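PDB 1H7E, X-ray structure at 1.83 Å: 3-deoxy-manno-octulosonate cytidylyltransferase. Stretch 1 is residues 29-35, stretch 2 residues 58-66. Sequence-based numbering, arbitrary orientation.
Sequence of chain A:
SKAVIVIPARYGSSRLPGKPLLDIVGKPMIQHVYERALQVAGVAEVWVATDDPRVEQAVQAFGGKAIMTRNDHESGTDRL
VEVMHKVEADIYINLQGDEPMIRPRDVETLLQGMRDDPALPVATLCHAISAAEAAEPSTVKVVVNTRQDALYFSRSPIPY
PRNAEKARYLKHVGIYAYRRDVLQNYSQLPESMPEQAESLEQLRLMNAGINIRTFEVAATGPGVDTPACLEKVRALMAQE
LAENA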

# COMPACT_ATOMS: atom_id res chain seq x y z
N MET A 29 -8.47 32.74 -12.16
CA MET A 29 -7.67 31.53 -12.03
C MET A 29 -8.14 30.41 -12.96
O MET A 29 -7.31 29.76 -13.61
N ILE A 30 -9.46 30.23 -13.04
CA ILE A 30 -10.05 29.20 -13.90
C ILE A 30 -9.62 29.36 -15.38
O ILE A 30 -9.42 28.36 -16.09
N GLN A 31 -9.37 30.60 -15.81
CA GLN A 31 -8.94 30.82 -17.19
C GLN A 31 -7.51 30.31 -17.45
O GLN A 31 -7.23 29.73 -18.51
N HIS A 32 -6.61 30.50 -16.48
CA HIS A 32 -5.22 30.04 -16.60
C HIS A 32 -5.17 28.53 -16.75
O HIS A 32 -4.40 27.99 -17.56
N VAL A 33 -6.00 27.84 -15.96
CA VAL A 33 -6.05 26.38 -16.03
C VAL A 33 -6.60 25.94 -17.38
O VAL A 33 -6.07 25.02 -18.01
N TYR A 34 -7.66 26.62 -17.81
CA TYR A 34 -8.29 26.32 -19.09
C TYR A 34 -7.28 26.52 -20.22
O TYR A 34 -7.13 25.65 -21.08
N GLU A 35 -6.59 27.66 -20.20
CA GLU A 35 -5.60 27.96 -21.23
C GLU A 35 -4.47 26.94 -21.28
O GLU A 35 -4.03 26.56 -22.36
N ALA A 58 -18.61 33.09 -16.04
CA ALA A 58 -17.21 33.52 -16.16
C ALA A 58 -16.49 32.68 -17.22
O ALA A 58 -15.70 33.21 -18.00
N VAL A 59 -16.81 31.39 -17.28
CA VAL A 59 -16.20 30.51 -18.24
C VAL A 59 -16.64 30.84 -19.68
O VAL A 59 -15.82 30.99 -20.58
N GLN A 60 -17.95 30.97 -19.87
CA GLN A 60 -18.48 31.30 -21.19
C GLN A 60 -17.95 32.66 -21.69
O GLN A 60 -17.62 32.81 -22.87
N ALA A 61 -17.79 33.60 -20.76
CA ALA A 61 -17.28 34.93 -21.07
C ALA A 61 -15.91 34.88 -21.77
O ALA A 61 -15.61 35.76 -22.57
N PHE A 62 -15.06 33.89 -21.45
CA PHE A 62 -13.80 33.80 -22.17
C PHE A 62 -13.86 32.78 -23.29
O PHE A 62 -12.86 32.50 -23.95
N GLY A 63 -15.06 32.26 -23.54
CA GLY A 63 -15.27 31.31 -24.62
C GLY A 63 -15.04 29.83 -24.33
O GLY A 63 -14.97 29.02 -25.26
N GLY A 64 -14.90 29.47 -23.06
CA GLY A 64 -14.68 28.08 -22.74
C GLY A 64 -15.99 27.31 -22.58
O GLY A 64 -17.06 27.92 -22.45
N LYS A 65 -15.91 25.98 -22.60
CA LYS A 65 -17.09 25.14 -22.44
C LYS A 65 -17.32 24.80 -20.97
O LYS A 65 -16.41 24.37 -20.26
N ALA A 66 -18.54 25.05 -20.50
CA ALA A 66 -18.93 24.76 -19.12
C ALA A 66 -20.14 23.83 -19.15
O ALA A 66 -20.90 23.81 -20.12

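Residues 29-35 form one helical segment, and its contact with residues 58-66 is made by Ile-30, Gln-31 and Tyr-34, the side chains that its turns bring round to the second stretch. Met-29 begins the segment out of reach of the partner. Ile-30 points toward it and, with chi1 t and chi2 p, makes two apolar contacts: CG1 of Ile-30 lies 4.3 Å from CG2 of Val-59, itself in the t rotamer, and CG2 of Ile-30 lies 4.1 Å from CE2 of Phe-62, near the plane of that ring.

Phe-62 points toward the first stretch with chi1 p, and its ring meets all three contacting residues. Gln-31 leaves its backbone sideways but, extended with chi1 and chi2 both t, lays its aliphatic portion over one face of the ring; CG of Gln-31 stands 4.1 Å from the centroid of the Phe-62 ring, almost on the ring normal, in a CH-pi contact. Its amide is held within the helix: NE2 of Gln-31 donates to OE2 of Glu-35 at 2.6 Å, while OE1 of Gln-31 lies 3.7 Å from CD2 of Phe-62.

His-32 and Val-33 lie out of reach. Tyr-34 (chi1 t) points toward the second stretch and receives the edge of Phe-62 on its face: the ring centroids are 5.4 Å apart, the planes are inclined at 64°, and CE1 of Phe-62 comes within 3.7 Å of CG of Tyr-34. Farther out, the phenol extends to the backbone beyond, where Lys-65 N donates a nearly linear hydrogen bond to Tyr-34 OH at 3.2 Å. Gly-64 leaves room for this arrangement, since a CB there would fall 3.0 Å from CE2 of Tyr-34 and also clash with Phe-62. The Lys-65 side chain, by contrast, leads away at its end. Glu-35, the last residue of the stretch, does not touch the second stretch.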

# COMPACT_ATOMS: atom_id res chain seq x y z
CB MET A 29 -7.64 31.05 -10.58
CG MET A 29 -6.85 29.76 -10.41
SD MET A 29 -6.50 29.38 -8.70
CE MET A 29 -8.18 29.10 -8.09
CB ILE A 30 -11.60 29.14 -13.71
CG1 ILE A 30 -12.17 27.84 -14.28
CG2 ILE A 30 -12.26 30.32 -14.35
CD1 ILE A 30 -11.67 26.59 -13.60
CB GLN A 31 -9.07 32.29 -17.59
CG GLN A 31 -8.67 32.55 -19.06
CD GLN A 31 -8.98 33.96 -19.52
OE1 GLN A 31 -9.77 34.67 -18.90
NE2 GLN A 31 -8.34 34.39 -20.60
CB HIS A 32 -4.41 30.45 -15.37
CG HIS A 32 -4.09 31.91 -15.31
ND1 HIS A 32 -3.11 32.48 -16.10
CD2 HIS A 32 -4.62 32.91 -14.58
CE1 HIS A 32 -3.06 33.78 -15.85
NE2 HIS A 32 -3.96 34.06 -14.93
CB VAL A 33 -6.92 25.78 -14.89
CG1 VAL A 33 -6.97 24.24 -15.02
CG2 VAL A 33 -6.34 26.17 -13.53
CB TYR A 34 -9.53 27.21 -19.31
CG TYR A 34 -10.47 26.70 -20.39
CD1 TYR A 34 -10.24 26.96 -21.74
CD2 TYR A 34 -11.57 25.90 -20.07
CE1 TYR A 34 -11.06 26.43 -22.74
CE2 TYR A 34 -12.40 25.38 -21.06
CZ TYR A 34 -12.14 25.64 -22.39
OH TYR A 34 -12.96 25.08 -23.34
CB GLU A 35 -5.05 29.37 -21.07
CG GLU A 35 -6.11 30.45 -21.24
CD GLU A 35 -5.54 31.86 -21.25
OE1 GLU A 35 -4.30 32.00 -21.30
OE2 GLU A 35 -6.32 32.82 -21.23
CB ALA A 58 -16.51 33.39 -14.83
CB VAL A 59 -16.48 29.04 -17.87
CG1 VAL A 59 -16.00 28.11 -18.99
CG2 VAL A 59 -15.78 28.70 -16.54
CB GLN A 60 -20.01 31.28 -21.16
CG GLN A 60 -20.56 29.86 -21.18
CD GLN A 60 -22.04 29.77 -20.87
OE1 GLN A 60 -22.71 30.79 -20.66
NE2 GLN A 60 -22.55 28.55 -20.82
CB ALA A 61 -17.20 35.78 -19.81
CB PHE A 62 -12.56 33.62 -21.25
CG PHE A 62 -12.55 32.35 -20.44
CD1 PHE A 62 -12.29 31.12 -21.05
CD2 PHE A 62 -12.73 32.40 -19.06
CE1 PHE A 62 -12.20 29.96 -20.29
CE2 PHE A 62 -12.65 31.24 -18.28
CZ PHE A 62 -12.38 30.02 -18.90
CB LYS A 65 -16.94 23.84 -23.23
CG LYS A 65 -16.62 24.04 -24.70
CD LYS A 65 -16.45 22.69 -25.38
CE LYS A 65 -16.18 22.85 -26.85
NZ LYS A 65 -16.25 21.53 -27.54
CB ALA A 66 -19.27 26.06 -18.38